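Local coordinates for penicillin-binding protein 1A (Mycobacterium tuberculosis, PDB 5CXW), which builds the bacterial cell wall, polymerising glycan strands through its transglycosylase domain and cross-linking their peptides through a penicillin-sensitive transpeptidase domain, the part present here, at residues Ala106-Ile112 against Leu158-Asn163; Ala89-Thr95 against Gly205-Val211. All blocks are in the same frame, centred on the assembly; numbering follows the deposited sequence. Where two conformers were deposited one is given.

Both contacts belong to the transpeptidase domain and illustrate how one loop can be closed inside another. From the N terminus, the chain first passes through 89-95, whose strand 93-94 runs on toward Ser-97, the probable acyl-ester serine. Helix 100-109 follows, and its end at 106-112 meets the end of helix 152-161 at 158-163; contact 1 thus closes a loop of 45 residues. The chain then returns through 205-211, where contact 2 pairs strand 208-209 with 93-94 around a larger loop of 109 residues. Contact 1 is nested within it, their centres about 23 Å apart: one ties together two helix ends, the other joins two short strands.

Contact 1: residues Ala106-Ile112 against Leu158-Asn163; sequences AALEQGI and LMLKLN
Ala-107 and Leu-162 mark the closest passage of the two backbones, 6.4 Å between their CA atoms, where the C-terminal ends of helices 100-109 and 152-161 meet. The first helix finishes in a Schellman motif: Gly-111 has positive phi, Ile-112 N bonds back to Ala-107 O and Gly-111 N to Leu-108 O; Ala-107 O also takes Gln-110 N, from the opposite face of its plane. This turn brings Ile-112 back toward the second helix, so the termination itself supplies an apolar contact. The setting is the helical part of the transpeptidase domain, with the side chain of Leu-158 about 14 Å from the bound penicillin V-derived ligand.

Leu-162 leans its two methyls on the small residues of the first helix. Its CD1 meets Ala-106 CB at 3.7 Å, while CD2 lies 3.5 Å from Ala-107 CA, an approach open to it because alanine presents so little bulk. Helix 165-176 adds Ala-168 and Val-169 to the surroundings of this leucine. Leu-158 sends CG opposite its backbone N (chi1 180°), which brings CD1 to 3.9 Å from Ala-107 CB and also near Ile-112 CG2; Leu-158 and Ile-112 pass each other running in opposite senses. At the outer margin, the far methyl of Ile-112, CD1, rests on Lys-161 CG at 3.9 Å, using the aliphatic part of the lysine.

A polar pairing completes the join. The side chain of Gln-110, extended beyond CG, offers its amide to the backbone of a single residue, Asn-163, accepting with one end and donating with the other. Two bonds restrict its rotation. Gln-110 NE2 donates to Asn-163 O at 3.0 Å, and Asn-163 N donates to Gln-110 OE1 at 2.8 Å, in the carbonyl plane and on a lone pair.

Contact 2: residues Ala89-Thr95 against Gly205-Val211; sequences AQAGLQT and GQYQTRV. With PEG (di(hydroxyethyl)ether), chain D.
Gln-90 and Arg-210 meet with their flat groups turned steeply, amide and guanidinium planes 75° apart. Arg-210 NH1 donates to a lone pair of Gln-90 OE1 at 3.0 Å, in the carbonyl plane. The bend of Gln-90 at chi2 (-70°) carries that oxygen back toward the arginine, although its CB points away. Both groups have further partners: Gln-90 NE2 bonds to Tyr-77 OH, and Arg-210 NH2 forms a salt bridge with Asp-213.

Beyond this pair the segments join as a short, weakly bonded antiparallel ribbon. Leu-93 and Thr-209 form a hydrogen-bonded pair, Leu-93 N to Thr-209 O and Thr-209 N to Leu-93 O, both 2.9 Å. Gln-94 reaches across with an extended side chain, and its NE2 donates to Gln-206 O at 2.9 Å, the acceptor lying in the amide plane; its OE1 turns to Lys-304. Gln-208 lies alongside the backbone of Gly-92, its CB 3.7 Å from Gly-92 C, and NE2 donates a hydrogen bond to O4 of a di(hydroxyethyl)ether molecule, probably from the crystallisation liquor.

Thr-95 and Thr-209 touch carbon to carbon, CG2 of the first 3.7 Å from CB of the second, while a water links their OG1 atoms and donates to Tyr-207 O. Thr-95 N bonds to Gly-205 O two residues before Ser-97, which probably forms the acyl-ester and whose side chain lies about 7 Å from Gly-205.

The ribbon lies against the central five-stranded sheet: Leu-93 and Val-211 pack on Trp-307 of strand 303-312 and Trp-320 of strand 315-323, and Arg-210 occupies the N-cap position of helix 211-222.

Contact 1: residues Ala106-Ile112 against Leu158-Asn163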
# COMPACT_ATOMS: atom_id res chain seq x y z
N ALA A 106 14.69 -4.32 -1.46
CA ALA A 106 15.98 -4.43 -0.78
C ALA A 106 16.92 -5.42 -1.48
O ALA A 106 18.12 -5.15 -1.62
CB ALA A 106 15.80 -4.88 0.65
N ALA A 107 16.36 -6.55 -1.89
CA ALA A 107 17.12 -7.57 -2.54
C ALA A 107 17.70 -7.06 -3.86
O ALA A 107 18.90 -7.22 -4.18
CB ALA A 107 16.25 -8.78 -2.79
N LEU A 108 16.84 -6.49 -4.68
CA LEU A 108 17.25 -6.01 -5.98
C LEU A 108 18.34 -4.94 -5.83
O LEU A 108 19.27 -4.90 -6.62
CB LEU A 108 16.05 -5.45 -6.74
CG LEU A 108 15.07 -6.52 -7.23
CD1 LEU A 108 13.71 -5.89 -7.48
CD2 LEU A 108 15.54 -7.10 -8.50
N GLU A 109 18.23 -4.12 -4.79
CA GLU A 109 19.23 -3.07 -4.54
C GLU A 109 20.63 -3.67 -4.21
O GLU A 109 21.68 -2.98 -4.32
CB GLU A 109 18.71 -2.16 -3.46
CG GLU A 109 17.65 -1.21 -3.98
CD GLU A 109 17.13 -0.25 -2.95
OE1 GLU A 109 17.40 -0.46 -1.77
OE2 GLU A 109 16.44 0.72 -3.34
N GLN A 110 20.67 -4.92 -3.76
CA GLN A 110 21.88 -5.63 -3.42
C GLN A 110 22.35 -6.55 -4.51
O GLN A 110 23.24 -7.35 -4.31
CB GLN A 110 21.70 -6.40 -2.13
CG GLN A 110 21.54 -5.50 -0.96
CD GLN A 110 21.47 -6.22 0.39
OE1 GLN A 110 21.99 -7.35 0.60
NE2 GLN A 110 20.88 -5.51 1.34
N GLY A 111 21.69 -6.52 -5.65
CA GLY A 111 22.09 -7.32 -6.79
C GLY A 111 21.62 -8.74 -6.69
O GLY A 111 22.26 -9.66 -7.22
N ILE A 112 20.48 -8.94 -6.04
CA ILE A 112 19.78 -10.21 -5.97
C ILE A 112 18.53 -10.01 -6.85
O ILE A 112 17.58 -9.29 -6.45
CB ILE A 112 19.39 -10.65 -4.52
CG1 ILE A 112 20.65 -10.74 -3.64
CG2 ILE A 112 18.65 -11.99 -4.51
CD1 ILE A 112 20.37 -10.80 -2.16
N LEU A 158 14.66 -14.97 1.90
CA LEU A 158 15.20 -13.88 1.14
C LEU A 158 15.67 -12.74 2.07
O LEU A 158 16.80 -12.21 1.91
CB LEU A 158 14.20 -13.33 0.17
CG LEU A 158 14.69 -12.17 -0.68
CD1 LEU A 158 15.90 -12.48 -1.55
CD2 LEU A 158 13.52 -11.67 -1.54
N MET A 159 14.84 -12.39 3.04
CA MET A 159 15.22 -11.36 4.03
C MET A 159 16.49 -11.76 4.75
O MET A 159 17.37 -10.90 4.96
CB MET A 159 14.08 -11.13 5.01
CG MET A 159 14.49 -10.36 6.28
SD MET A 159 13.13 -10.24 7.39
CE MET A 159 13.08 -11.96 7.97
N LEU A 160 16.62 -13.01 5.18
CA LEU A 160 17.81 -13.42 5.90
C LEU A 160 19.09 -13.37 5.04
O LEU A 160 20.21 -13.18 5.59
CB LEU A 160 17.62 -14.77 6.54
CG LEU A 160 16.56 -14.80 7.62
CD1 LEU A 160 16.35 -16.27 8.00
CD2 LEU A 160 16.84 -13.94 8.83
N LYS A 161 18.94 -13.49 3.74
CA LYS A 161 20.08 -13.42 2.81
C LYS A 161 20.57 -11.98 2.65
O LYS A 161 21.74 -11.75 2.30
CB LYS A 161 19.59 -13.90 1.46
CG LYS A 161 20.55 -13.80 0.28
CD LYS A 161 21.68 -14.75 0.38
CE LYS A 161 22.37 -14.73 -1.00
NZ LYS A 161 23.60 -15.53 -0.90
N LEU A 162 19.69 -11.00 2.85
CA LEU A 162 20.11 -9.62 2.71
C LEU A 162 21.18 -9.19 3.70
O LEU A 162 21.11 -9.54 4.89
CB LEU A 162 18.94 -8.69 2.97
CG LEU A 162 17.67 -8.81 2.09
CD1 LEU A 162 16.61 -7.89 2.61
CD2 LEU A 162 17.99 -8.53 0.68
N ASN A 163 22.13 -8.40 3.23
CA ASN A 163 22.98 -7.62 4.12
C ASN A 163 22.08 -6.69 4.89
O ASN A 163 21.29 -5.95 4.29
CB ASN A 163 23.98 -6.85 3.30
CG ASN A 163 24.95 -7.75 2.58
OD1 ASN A 163 25.34 -8.80 3.10
ND2 ASN A 163 25.44 -7.29 1.44

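Contact 2: residues Ala89-Thr95 against Gly205-Val211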
# COMPACT_ATOMS: atom_id res chain seq x y z
N ALA A 89 -7.84 5.27 7.41
CA ALA A 89 -6.73 5.48 6.50
C ALA A 89 -5.47 6.00 7.19
O ALA A 89 -4.40 6.03 6.56
CB ALA A 89 -7.12 6.46 5.36
N GLN A 90 -5.61 6.41 8.43
CA GLN A 90 -4.54 6.90 9.27
C GLN A 90 -4.16 5.96 10.40
O GLN A 90 -3.14 6.22 11.08
CB GLN A 90 -4.92 8.25 9.87
CG GLN A 90 -5.09 9.35 8.82
CD GLN A 90 -3.78 9.78 8.17
OE1 GLN A 90 -2.70 9.74 8.80
NE2 GLN A 90 -3.84 10.18 6.91
N ALA A 91 -4.92 4.88 10.58
CA ALA A 91 -4.69 3.94 11.66
C ALA A 91 -3.43 3.15 11.46
O ALA A 91 -3.07 2.80 10.32
CB ALA A 91 -5.89 3.00 11.79
N GLY A 92 -2.70 2.85 12.53
CA GLY A 92 -1.55 1.90 12.36
C GLY A 92 -2.04 0.47 12.24
O GLY A 92 -2.72 -0.05 13.17
N LEU A 93 -1.77 -0.15 11.11
CA LEU A 93 -2.30 -1.44 10.77
C LEU A 93 -1.21 -2.41 10.34
O LEU A 93 -0.33 -2.04 9.60
CB LEU A 93 -3.36 -1.30 9.68
CG LEU A 93 -4.61 -0.48 10.03
CD1 LEU A 93 -5.46 -0.18 8.79
CD2 LEU A 93 -5.44 -1.21 11.09
N GLN A 94 -1.35 -3.69 10.70
CA GLN A 94 -0.47 -4.71 10.12
C GLN A 94 -0.81 -4.90 8.65
O GLN A 94 -1.99 -4.95 8.28
CB GLN A 94 -0.58 -6.07 10.84
CG GLN A 94 -0.24 -5.94 12.32
CD GLN A 94 -0.27 -7.29 12.97
OE1 GLN A 94 -1.31 -7.93 12.98
NE2 GLN A 94 0.84 -7.74 13.50
N THR A 95 0.21 -5.00 7.83
CA THR A 95 0.07 -5.09 6.35
C THR A 95 0.15 -6.48 5.76
O THR A 95 -0.17 -6.67 4.54
CB THR A 95 1.17 -4.22 5.69
OG1 THR A 95 2.43 -4.63 6.20
CG2 THR A 95 0.92 -2.78 6.02
N GLY A 205 4.85 -8.22 7.30
CA GLY A 205 4.00 -7.10 7.55
C GLY A 205 3.45 -7.00 8.94
O GLY A 205 2.31 -6.58 9.10
N GLN A 206 4.23 -7.41 9.95
CA GLN A 206 3.77 -7.46 11.31
C GLN A 206 3.80 -6.09 12.03
O GLN A 206 3.11 -5.93 13.02
CB GLN A 206 4.50 -8.55 12.11
CG GLN A 206 4.44 -9.95 11.46
CD GLN A 206 3.41 -10.90 12.07
OE1 GLN A 206 2.34 -10.49 12.55
NE2 GLN A 206 3.72 -12.22 12.05
N TYR A 207 4.54 -5.11 11.50
CA TYR A 207 4.56 -3.78 12.03
C TYR A 207 3.39 -2.97 11.55
O TYR A 207 2.79 -3.27 10.55
CB TYR A 207 5.91 -3.07 11.71
CG TYR A 207 7.02 -3.63 12.52
CD1 TYR A 207 7.30 -3.16 13.78
CD2 TYR A 207 7.78 -4.66 12.04
CE1 TYR A 207 8.25 -3.74 14.57
CE2 TYR A 207 8.74 -5.27 12.82
CZ TYR A 207 9.01 -4.77 14.09
OH TYR A 207 9.98 -5.39 14.82
N GLN A 208 3.05 -1.91 12.31
CA GLN A 208 1.97 -1.03 11.93
C GLN A 208 2.39 -0.03 10.91
O GLN A 208 3.43 0.61 11.04
CB GLN A 208 1.46 -0.28 13.16
CG GLN A 208 0.74 -1.17 14.14
CD GLN A 208 0.10 -0.37 15.27
OE1 GLN A 208 0.16 0.87 15.32
NE2 GLN A 208 -0.54 -1.08 16.16
N THR A 209 1.57 0.10 9.87
CA THR A 209 1.74 1.05 8.80
C THR A 209 0.35 1.60 8.45
O THR A 209 -0.68 0.96 8.71
CB THR A 209 2.30 0.28 7.59
OG1 THR A 209 3.57 -0.27 7.96
CG2 THR A 209 2.52 1.12 6.29
N ARG A 210 0.30 2.78 7.84
CA ARG A 210 -1.03 3.33 7.47
C ARG A 210 -1.32 3.00 6.00
O ARG A 210 -0.41 2.85 5.18
CB ARG A 210 -1.03 4.84 7.61
CG ARG A 210 -0.65 5.36 9.00
CD ARG A 210 -0.53 6.89 9.03
NE ARG A 210 0.68 7.30 8.30
CZ ARG A 210 1.01 8.54 7.96
NH1 ARG A 210 0.27 9.57 8.34
NH2 ARG A 210 2.17 8.76 7.32
N VAL A 211 -2.61 2.98 5.68
CA VAL A 211 -3.06 2.76 4.32
C VAL A 211 -2.46 3.85 3.42
O VAL A 211 -2.00 3.57 2.30
CB VAL A 211 -4.60 2.79 4.26
CG1 VAL A 211 -5.14 2.73 2.84
CG2 VAL A 211 -5.23 1.63 5.04
O2 PEG D . -2.32 -6.38 15.71
C3 PEG D . -2.13 -5.18 16.44
C4 PEG D . -1.59 -4.14 15.50
O4 PEG D . -0.20 -4.04 15.72
O HOH W 1 -4.34 3.23 7.94
O HOH W 2 1.18 -9.97 15.27
O HOH W 3 3.82 -3.07 8.04